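Terminal oxygenase component of carbazole (Janthinobacterium sp., PDB 7BUG) catalyses the dioxygenation of carbazole at its angular C-9a and adjacent C-1 positions, as the terminal Rieske-type oxygenase of carbazole 1,9a-dioxygenase. Local coordinates at residues Val4-Ala7 with Ile8-Arg11; Met324-Glu327 with Gly328-Asp332; Val363-Arg366 with Lys367-Ser370. All coordinates share one frame; numbering follows the deposited sequence. Where two conformers were deposited one is given.

All three contacts are local, each made within one continuous stretch of chain. Contact 1 lies at the surface near the N-terminus, its centre about 26 Å from the centre of the chain. Contacts 2 and 3 both belong to the catalytic, ring-hydroxylase part of the chain, their centres about 27 Å apart. Contact 3 is the buried one, a regular helical turn finished by a CH-pi contact and a serine hydroxyl bond. Contact 2, partly buried, joins two helices beside the iron, and there carbonyls and amides dominate. Contact 1 combines helix capping with a small apolar patch. None touches another, yet helix 16-20 packs against both contact 1 and contact 3, whose nearest atoms are about 9 Å apart.

Contact 1: Val4-Ala7 with Ile8-Arg11; sequences VDEA and ILKR
The start of the short helix 6-9 carries a cap and a hydrophobic staple, with Val4 meeting Leu9 just outside the first turn. Val4 CG1 lies 3.8 Å from Leu9 CD2, and the same methyl approaches Ile8 CG2 at 3.9 Å, the Val4 and Ile8 side chains crossing at about a right angle. With Val4 CG1 placed opposite the backbone N (chi1 169°), one methyl serves both partners. Asp5 is the N-cap: its OD1 accepts from Ala7 N at 2.8 Å through the anti lone pair, occupying an amide of the first turn. Its backbone works too, since Asp5 O receives Leu9 N at 3.2 Å, with a weak bond from Ile8 N beside it. The next turn continues with Lys10 N donating to Glu6 O at 3.0 Å. Glu6 OE1 and Lys10 NZ stay 4.6 Å apart, too far for a salt bridge, though their opposite charges probably attract weakly. Beyond the segment, Leu9 rests on Val19 and Asp20 of helix 16-20, while Ile8 and Arg11 touch Val351 of helix 349-352. A residue before the N-cap packed on one four places after it is the hydrophobic staple of helix N-termini.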
ATOM      1  N   VAL A   4     -13.273 -12.621   9.653  1.00 19.09           N
ATOM      2  CA  VAL A   4     -12.254 -13.626   9.228  1.00 18.95           C
ATOM      3  C   VAL A   4     -12.937 -14.660   8.336  1.00 21.42           C
ATOM      4  O   VAL A   4     -14.069 -14.995   8.606  1.00 20.48           O
ATOM      5  CB  VAL A   4     -11.635 -14.265  10.476  1.00 19.15           C
ATOM      6  CG1 VAL A   4     -10.777 -15.488  10.163  1.00 20.69           C
ATOM      7  CG2 VAL A   4     -10.810 -13.253  11.240  1.00 18.86           C
ATOM      8  N   ASP A   5     -12.205 -15.149   7.333  1.00 23.06           N
ATOM      9  CA  ASP A   5     -12.673 -16.249   6.451  1.00 27.09           C
ATOM     10  C   ASP A   5     -13.325 -17.331   7.309  1.00 23.38           C
ATOM     11  O   ASP A   5     -12.679 -17.846   8.234  1.00 22.25           O
ATOM     12  CB  ASP A   5     -11.501 -16.793   5.645  1.00 29.76           C
ATOM     13  CG  ASP A   5     -11.983 -17.525   4.409  1.00 36.82           C
ATOM     14  OD1 ASP A   5     -12.568 -18.618   4.562  1.00 34.33           O
ATOM     15  OD2 ASP A   5     -11.866 -16.944   3.325  1.00 45.25           O
ATOM     16  N   GLU A   6     -14.560 -17.704   6.994  1.00 25.20           N
ATOM     17  CA  GLU A   6     -15.264 -18.825   7.686  1.00 27.34           C
ATOM     18  C   GLU A   6     -14.400 -20.089   7.646  1.00 25.26           C
ATOM     19  O   GLU A   6     -14.451 -20.892   8.622  1.00 24.41           O
ATOM     20  CB  GLU A   6     -16.637 -19.099   7.063  1.00 32.28           C
ATOM     21  CG  GLU A   6     -17.727 -18.122   7.485  1.00 36.40           C
ATOM     22  CD  GLU A   6     -17.976 -17.933   8.977  1.00 44.55           C
ATOM     23  OE1 GLU A   6     -17.851 -18.921   9.747  1.00 44.43           O
ATOM     24  OE2 GLU A   6     -18.276 -16.775   9.383  1.00 44.53           O
ATOM     25  N   ALA A   7     -13.658 -20.307   6.571  1.00 25.28           N
ATOM     26  CA  ALA A   7     -12.826 -21.526   6.429  1.00 26.94           C
ATOM     27  C   ALA A   7     -11.732 -21.588   7.501  1.00 29.03           C
ATOM     28  O   ALA A   7     -11.353 -22.725   7.900  1.00 31.66           O
ATOM     29  CB  ALA A   7     -12.210 -21.600   5.058  1.00 27.82           C
ATOM     30  N   ILE A   8     -11.191 -20.439   7.911  1.00 24.52           N
ATOM     31  CA  ILE A   8     -10.251 -20.359   9.063  1.00 21.19           C
ATOM     32  C   ILE A   8     -11.004 -20.546  10.385  1.00 19.06           C
ATOM     33  O   ILE A   8     -10.504 -21.267  11.252  1.00 19.00           O
ATOM     34  CB  ILE A   8      -9.495 -19.020   9.019  1.00 23.60           C
ATOM     35  CG1 ILE A   8      -8.636 -18.955   7.761  1.00 27.86           C
ATOM     36  CG2 ILE A   8      -8.679 -18.805  10.276  1.00 23.49           C
ATOM     37  CD1 ILE A   8      -8.039 -17.610   7.499  1.00 27.51           C
ATOM     38  N   LEU A   9     -12.171 -19.932  10.550  1.00 19.16           N
ATOM     39  CA  LEU A   9     -12.904 -20.016  11.841  1.00 19.30           C
ATOM     40  C   LEU A   9     -13.287 -21.483  12.128  1.00 20.70           C
ATOM     41  O   LEU A   9     -13.307 -21.835  13.276  1.00 21.49           O
ATOM     42  CB  LEU A   9     -14.115 -19.077  11.840  1.00 20.11           C
ATOM     43  CG  LEU A   9     -13.799 -17.578  11.759  1.00 18.99           C
ATOM     44  CD1 LEU A   9     -15.071 -16.717  11.771  1.00 19.33           C
ATOM     45  CD2 LEU A   9     -12.828 -17.133  12.867  1.00 19.62           C
ATOM     46  N   LYS A  10     -13.562 -22.296  11.099  1.00 22.64           N
ATOM     47  CA  LYS A  10     -13.921 -23.741  11.248  1.00 24.45           C
ATOM     48  C   LYS A  10     -12.731 -24.556  11.754  1.00 24.63           C
ATOM     49  O   LYS A  10     -12.943 -25.658  12.270  1.00 26.05           O
ATOM     50  CB  LYS A  10     -14.356 -24.331   9.902  1.00 29.22           C
ATOM     51  CG  LYS A  10     -15.785 -24.013   9.508  1.00 32.92           C
ATOM     52  CD  LYS A  10     -16.259 -24.784   8.290  1.00 35.18           C
ATOM     53  CE  LYS A  10     -17.702 -24.488   7.952  1.00 39.09           C
ATOM     54  NZ  LYS A  10     -17.917 -23.052   7.644  1.00 41.54           N
ATOM     55  N   ARG A  11     -11.518 -24.020  11.638  1.00 22.06           N
ATOM     56  CA  ARG A  11     -10.276 -24.697  12.041  1.00 25.27           C
ATOM     57  C   ARG A  11      -9.832 -24.222  13.418  1.00 24.19           C
ATOM     58  O   ARG A  11      -8.829 -24.731  13.891  1.00 25.20           O
ATOM     59  CB  ARG A  11      -9.204 -24.448  10.974  1.00 28.84           C
ATOM     60  CG  ARG A  11      -9.681 -24.856   9.590  1.00 35.66           C
ATOM     61  CD  ARG A  11      -8.587 -25.470   8.746  1.00 43.61           C
ATOM     62  NE  ARG A  11      -7.978 -26.549   9.511  1.00 47.97           N
ATOM     63  CZ  ARG A  11      -6.743 -26.992   9.359  1.00 55.19           C
ATOM     64  NH1 ARG A  11      -5.957 -26.454   8.439  1.00 56.21           N
ATOM     65  NH2 ARG A  11      -6.299 -27.968  10.137  1.00 56.40           N
TER

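Contact 2: Met324-Glu327 with Gly328-Asp332; sequences MALE and GFNND
The Asn331 carboxamide lies against the backbone carbonyl of Glu327, its CG 3.0 Å from Glu327 O. That oxygen is equally far from Asn331 OD1 and ND2, and neither is hydrogen-bonded to it; the bond comes instead from Asn331 N at 2.8 Å. The contact is the junction of helices 307-327 and 331-344, beside the mononuclear iron of the Rieske oxygenase catalytic domain. The last turn of helix 307-327 widens to pi type: besides the i+4 bond from Phe329 N, Ala325 O accepts an i+5 bond from Asn330 N. The Asn330 bond, 3.0 Å from N to Ala325 O, runs nearly along the C=O axis at 174°, whereas Phe329 N sits above the carbonyl plane. Phe329 CB presses on Ala325 O at 3.2 Å, and with CG trans to the backbone N (chi1 -175°) the ring is carried away from Ala325 and stacks on the iron ligand His187. Asn330 ND2, at the edge of that ring, donates to Asp333 OD2, a second-shell link to another iron ligand, and Gln282 NE2 meets Asn330 OD1. Glu327 forms a salt bridge with Lys163. Between the two helices sits a water 2.7 Å from Leu326 O and 2.8 Å from Asn331 OD1.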
ATOM      1  N   MET A 324      13.371   2.685  33.640  1.00 19.92           N
ATOM      2  CA  MET A 324      14.045   1.385  33.865  1.00 20.88           C
ATOM      3  C   MET A 324      13.111   0.230  33.480  1.00 24.34           C
ATOM      4  O   MET A 324      13.583  -0.793  32.972  1.00 23.46           O
ATOM      5  CB  MET A 324      14.452   1.213  35.317  1.00 25.22           C
ATOM      6  CG  MET A 324      15.474   0.144  35.494  1.00 28.95           C
ATOM      7  SD  MET A 324      15.984   0.070  37.242  1.00 34.89           S
ATOM      8  CE  MET A 324      16.536  -1.615  37.374  1.00 39.14           C
ATOM      9  N   ALA A 325      11.823   0.374  33.779  1.00 20.17           N
ATOM     10  CA  ALA A 325      10.845  -0.737  33.713  1.00 19.77           C
ATOM     11  C   ALA A 325       9.907  -0.502  32.518  1.00 19.18           C
ATOM     12  O   ALA A 325       9.917  -1.355  31.595  1.00 18.78           O
ATOM     13  CB  ALA A 325      10.088  -0.804  35.027  1.00 19.22           C
ATOM     14  N   LEU A 326       9.077   0.553  32.565  1.00 19.11           N
ATOM     15  CA  LEU A 326       8.077   0.810  31.489  1.00 18.57           C
ATOM     16  C   LEU A 326       8.790   0.918  30.149  1.00 21.02           C
ATOM     17  O   LEU A 326       8.277   0.405  29.157  1.00 17.89           O
ATOM     18  CB  LEU A 326       7.221   2.036  31.763  1.00 18.64           C
ATOM     19  CG  LEU A 326       6.320   1.920  33.000  1.00 17.35           C
ATOM     20  CD1 LEU A 326       5.272   3.035  32.971  1.00 17.68           C
ATOM     21  CD2 LEU A 326       5.676   0.554  33.096  1.00 16.92           C
ATOM     22  N   GLU A 327       9.989   1.501  30.126  1.00 22.32           N
ATOM     23  CA  GLU A 327      10.756   1.586  28.859  1.00 25.16           C
ATOM     24  C   GLU A 327      11.785   0.467  28.817  1.00 25.43           C
ATOM     25  O   GLU A 327      11.687  -0.395  27.942  1.00 26.86           O
ATOM     26  CB  GLU A 327      11.344   2.987  28.738  1.00 27.62           C
ATOM     27  CG  GLU A 327      10.290   4.016  28.458  1.00 29.99           C
ATOM     28  CD  GLU A 327      10.662   5.473  28.681  1.00 33.00           C
ATOM     29  OE1 GLU A 327      11.818   5.742  29.039  1.00 35.30           O
ATOM     30  OE2 GLU A 327       9.797   6.335  28.510  1.00 31.37           O
ATOM     31  N   GLY A 328      12.711   0.410  29.777  0.55 24.27           N
ATOM     32  CA  GLY A 328      13.899  -0.474  29.732  0.55 23.21           C
ATOM     33  C   GLY A 328      13.603  -1.960  29.906  0.55 20.78           C
ATOM     34  O   GLY A 328      14.480  -2.802  29.614  0.55 20.10           O
ATOM     35  N   PHE A 329      12.426  -2.338  30.395  1.00 21.11           N
ATOM     36  CA  PHE A 329      12.028  -3.760  30.413  1.00 17.79           C
ATOM     37  C   PHE A 329      11.028  -4.022  29.280  1.00 17.86           C
ATOM     38  O   PHE A 329      11.205  -4.979  28.469  1.00 18.03           O
ATOM     39  CB  PHE A 329      11.461  -4.100  31.788  1.00 20.46           C
ATOM     40  CG  PHE A 329      11.126  -5.529  32.019  1.00 20.00           C
ATOM     41  CD1 PHE A 329      12.073  -6.425  32.489  1.00 20.05           C
ATOM     42  CD2 PHE A 329       9.842  -5.999  31.784  1.00 19.58           C
ATOM     43  CE1 PHE A 329      11.725  -7.733  32.780  1.00 18.39           C
ATOM     44  CE2 PHE A 329       9.525  -7.322  32.008  1.00 18.82           C
ATOM     45  CZ  PHE A 329      10.460  -8.196  32.505  1.00 20.51           C
ATOM     46  N   ASN A 330       9.986  -3.187  29.188  1.00 16.96           N
ATOM     47  CA  ASN A 330       8.880  -3.508  28.227  1.00 15.96           C
ATOM     48  C   ASN A 330       9.200  -3.152  26.776  1.00 16.34           C
ATOM     49  O   ASN A 330       8.473  -3.622  25.894  1.00 15.35           O
ATOM     50  CB  ASN A 330       7.531  -2.899  28.620  1.00 16.69           C
ATOM     51  CG  ASN A 330       6.968  -3.549  29.864  1.00 16.92           C
ATOM     52  OD1 ASN A 330       6.678  -2.840  30.815  1.00 18.20           O
ATOM     53  ND2 ASN A 330       6.808  -4.868  29.886  1.00 15.44           N
ATOM     54  N   ASN A 331      10.252  -2.361  26.503  1.00 15.57           N
ATOM     55  CA  ASN A 331      10.621  -2.096  25.098  1.00 17.49           C
ATOM     56  C   ASN A 331      10.853  -3.413  24.356  1.00 17.05           C
ATOM     57  O   ASN A 331      10.501  -3.461  23.168  1.00 18.72           O
ATOM     58  CB  ASN A 331      11.843  -1.184  24.995  1.00 19.35           C
ATOM     59  CG  ASN A 331      11.515   0.281  25.073  1.00 22.91           C
ATOM     60  OD1 ASN A 331      10.342   0.707  25.105  1.00 25.17           O
ATOM     61  ND2 ASN A 331      12.565   1.089  25.105  1.00 28.06           N
ATOM     62  N   ASP A 332      11.367  -4.462  24.994  1.00 18.09           N
ATOM     63  CA  ASP A 332      11.594  -5.759  24.305  1.00 19.45           C
ATOM     64  C   ASP A 332      10.238  -6.407  23.958  1.00 19.17           C
ATOM     65  O   ASP A 332      10.152  -7.083  22.975  1.00 17.99           O
ATOM     66  CB  ASP A 332      12.496  -6.706  25.081  1.00 22.25           C
ATOM     67  CG  ASP A 332      13.960  -6.251  25.089  1.00 22.99           C
ATOM     68  OD1 ASP A 332      14.446  -5.730  24.035  1.00 24.82           O
ATOM     69  OD2 ASP A 332      14.567  -6.350  26.153  1.00 25.89           O
TER
HETATM   70  O   HOH W   1       7.923   0.337  26.452  1.00 32.99           O

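Contact 3: Val363-Arg366 with Lys367-Ser370; sequences VAWR and KLAS
Ser370 closes a turn of helix 360-372 by gripping Arg366 O twice: OG donates to this oxygen at 2.8 Å and the backbone N at 3.0 Å, from opposite faces of the carbonyl plane. A chi1 of -68° sets OG beside the Ser370 backbone N, which brings both donors to one acceptor. OG is also bonded to Tyr18 N, so it links two backbones; an alanine here would probably leave Tyr18 N without that mate and Arg366 O with a single donor. The preceding amides are satisfied in regular helical fashion, with Ala369 N 2.8 Å from Trp365 O, Leu368 N donating to Ala364 O and Lys367 N to Val363 O.

Ala369 CB points over one face of the Trp365 indole, 4.0 Å from the centroid of the six-membered ring and 8° off its normal, a CH-pi contact. Leu368 CD2 adds an oblique approach to Trp365 CE3 at 4.2 Å. The indole NE1 bonds to Tyr18 OH, whose ring stands at about 90° to that of Trp365, while Arg366, extended from CG to NE, forms salt bridges through NH2 with Glu176 and through NH1 with Glu353, and also packs on Arg72 of a neighbouring subunit.

Around this turn, Trp365 packs on Trp171 and Val175 of helix 171-179, helix 16-20 meets Arg366, Ala369 and Ser370, and Ala364 and Leu368 touch Val227 of strand 226-229.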
ATOM      1  N   VAL A 363      -4.203 -20.146  25.872  1.00 15.48           N
ATOM      2  CA  VAL A 363      -5.423 -20.838  25.404  1.00 16.26           C
ATOM      3  C   VAL A 363      -6.555 -20.577  26.407  1.00 14.87           C
ATOM      4  O   VAL A 363      -7.662 -20.340  25.968  1.00 16.02           O
ATOM      5  CB  VAL A 363      -5.135 -22.328  25.181  1.00 20.62           C
ATOM      6  CG1 VAL A 363      -6.386 -23.170  25.156  1.00 23.47           C
ATOM      7  CG2 VAL A 363      -4.333 -22.489  23.889  1.00 20.26           C
ATOM      8  N   ALA A 364      -6.280 -20.530  27.688  1.00 16.29           N
ATOM      9  CA  ALA A 364      -7.341 -20.229  28.685  1.00 15.12           C
ATOM     10  C   ALA A 364      -7.868 -18.816  28.436  1.00 16.93           C
ATOM     11  O   ALA A 364      -9.078 -18.634  28.480  1.00 16.38           O
ATOM     12  CB  ALA A 364      -6.797 -20.377  30.071  1.00 17.08           C
ATOM     13  N   TRP A 365      -6.978 -17.847  28.188  1.00 14.08           N
ATOM     14  CA  TRP A 365      -7.403 -16.471  27.850  1.00 14.20           C
ATOM     15  C   TRP A 365      -8.261 -16.478  26.581  1.00 14.03           C
ATOM     16  O   TRP A 365      -9.294 -15.784  26.537  1.00 14.57           O
ATOM     17  CB  TRP A 365      -6.183 -15.532  27.715  1.00 14.72           C
ATOM     18  CG  TRP A 365      -6.404 -14.419  26.738  1.00 13.31           C
ATOM     19  CD1 TRP A 365      -5.828 -14.310  25.516  1.00 13.03           C
ATOM     20  CD2 TRP A 365      -7.241 -13.255  26.880  1.00 13.19           C
ATOM     21  NE1 TRP A 365      -6.275 -13.219  24.862  1.00 12.46           N
ATOM     22  CE2 TRP A 365      -7.132 -12.545  25.673  1.00 12.49           C
ATOM     23  CE3 TRP A 365      -8.069 -12.756  27.896  1.00 13.74           C
ATOM     24  CZ2 TRP A 365      -7.761 -11.336  25.445  1.00 13.74           C
ATOM     25  CZ3 TRP A 365      -8.689 -11.549  27.672  1.00 13.32           C
ATOM     26  CH2 TRP A 365      -8.547 -10.875  26.473  1.00 13.29           C
ATOM     27  N   ARG A 366      -7.846 -17.200  25.543  1.00 13.16           N
ATOM     28  CA  ARG A 366      -8.538 -17.182  24.239  1.00 13.52           C
ATOM     29  C   ARG A 366      -9.966 -17.706  24.438  1.00 12.99           C
ATOM     30  O   ARG A 366     -10.927 -17.171  23.842  1.00 14.02           O
ATOM     31  CB  ARG A 366      -7.802 -17.966  23.170  1.00 14.33           C
ATOM     32  CG  ARG A 366      -6.419 -17.420  22.831  1.00 12.95           C
ATOM     33  CD  ARG A 366      -5.876 -18.317  21.714  1.00 14.66           C
ATOM     34  NE  ARG A 366      -4.591 -17.822  21.230  1.00 13.76           N
ATOM     35  CZ  ARG A 366      -3.789 -18.549  20.454  1.00 14.71           C
ATOM     36  NH1 ARG A 366      -4.182 -19.753  20.044  1.00 15.48           N
ATOM     37  NH2 ARG A 366      -2.667 -17.999  20.024  1.00 14.55           N
ATOM     38  N   LYS A 367     -10.088 -18.724  25.287  1.00 14.19           N
ATOM     39  CA  LYS A 367     -11.417 -19.314  25.595  1.00 16.32           C
ATOM     40  C   LYS A 367     -12.235 -18.352  26.445  1.00 14.28           C
ATOM     41  O   LYS A 367     -13.433 -18.187  26.169  1.00 15.58           O
ATOM     42  CB  LYS A 367     -11.176 -20.639  26.308  1.00 18.96           C
ATOM     43  CG  LYS A 367     -10.588 -21.709  25.409  1.00 25.98           C
ATOM     44  CD  LYS A 367     -10.737 -23.116  25.998  1.00 29.89           C
ATOM     45  CE  LYS A 367      -9.455 -23.727  26.496  1.00 37.27           C
ATOM     46  NZ  LYS A 367      -8.946 -24.739  25.535  1.00 40.98           N
ATOM     47  N   LEU A 368     -11.632 -17.790  27.470  1.00 14.32           N
ATOM     48  CA  LEU A 368     -12.345 -16.817  28.343  1.00 14.73           C
ATOM     49  C   LEU A 368     -12.852 -15.673  27.461  1.00 15.16           C
ATOM     50  O   LEU A 368     -14.034 -15.257  27.556  1.00 14.73           O
ATOM     51  CB  LEU A 368     -11.390 -16.293  29.407  1.00 15.74           C
ATOM     52  CG  LEU A 368     -12.082 -15.218  30.226  1.00 17.71           C
ATOM     53  CD1 LEU A 368     -12.509 -15.759  31.562  1.00 18.41           C
ATOM     54  CD2 LEU A 368     -11.250 -13.977  30.357  1.00 18.81           C
ATOM     55  N   ALA A 369     -12.004 -15.138  26.582  1.00 14.33           N
ATOM     56  CA  ALA A 369     -12.376 -13.980  25.753  1.00 13.80           C
ATOM     57  C   ALA A 369     -13.497 -14.400  24.821  1.00 14.60           C
ATOM     58  O   ALA A 369     -14.390 -13.583  24.553  1.00 14.74           O
ATOM     59  CB  ALA A 369     -11.173 -13.498  24.959  1.00 13.94           C
ATOM     60  N   SER A 370     -13.411 -15.605  24.251  1.00 14.92           N
ATOM     61  CA  SER A 370     -14.425 -16.105  23.292  1.00 14.69           C
ATOM     62  C   SER A 370     -15.781 -16.207  23.992  1.00 15.08           C
ATOM     63  O   SER A 370     -16.778 -15.847  23.333  1.00 15.99           O
ATOM     64  CB  SER A 370     -14.020 -17.422  22.730  1.00 15.14           C
ATOM     65  OG  SER A 370     -12.883 -17.350  21.876  1.00 16.01           O
TER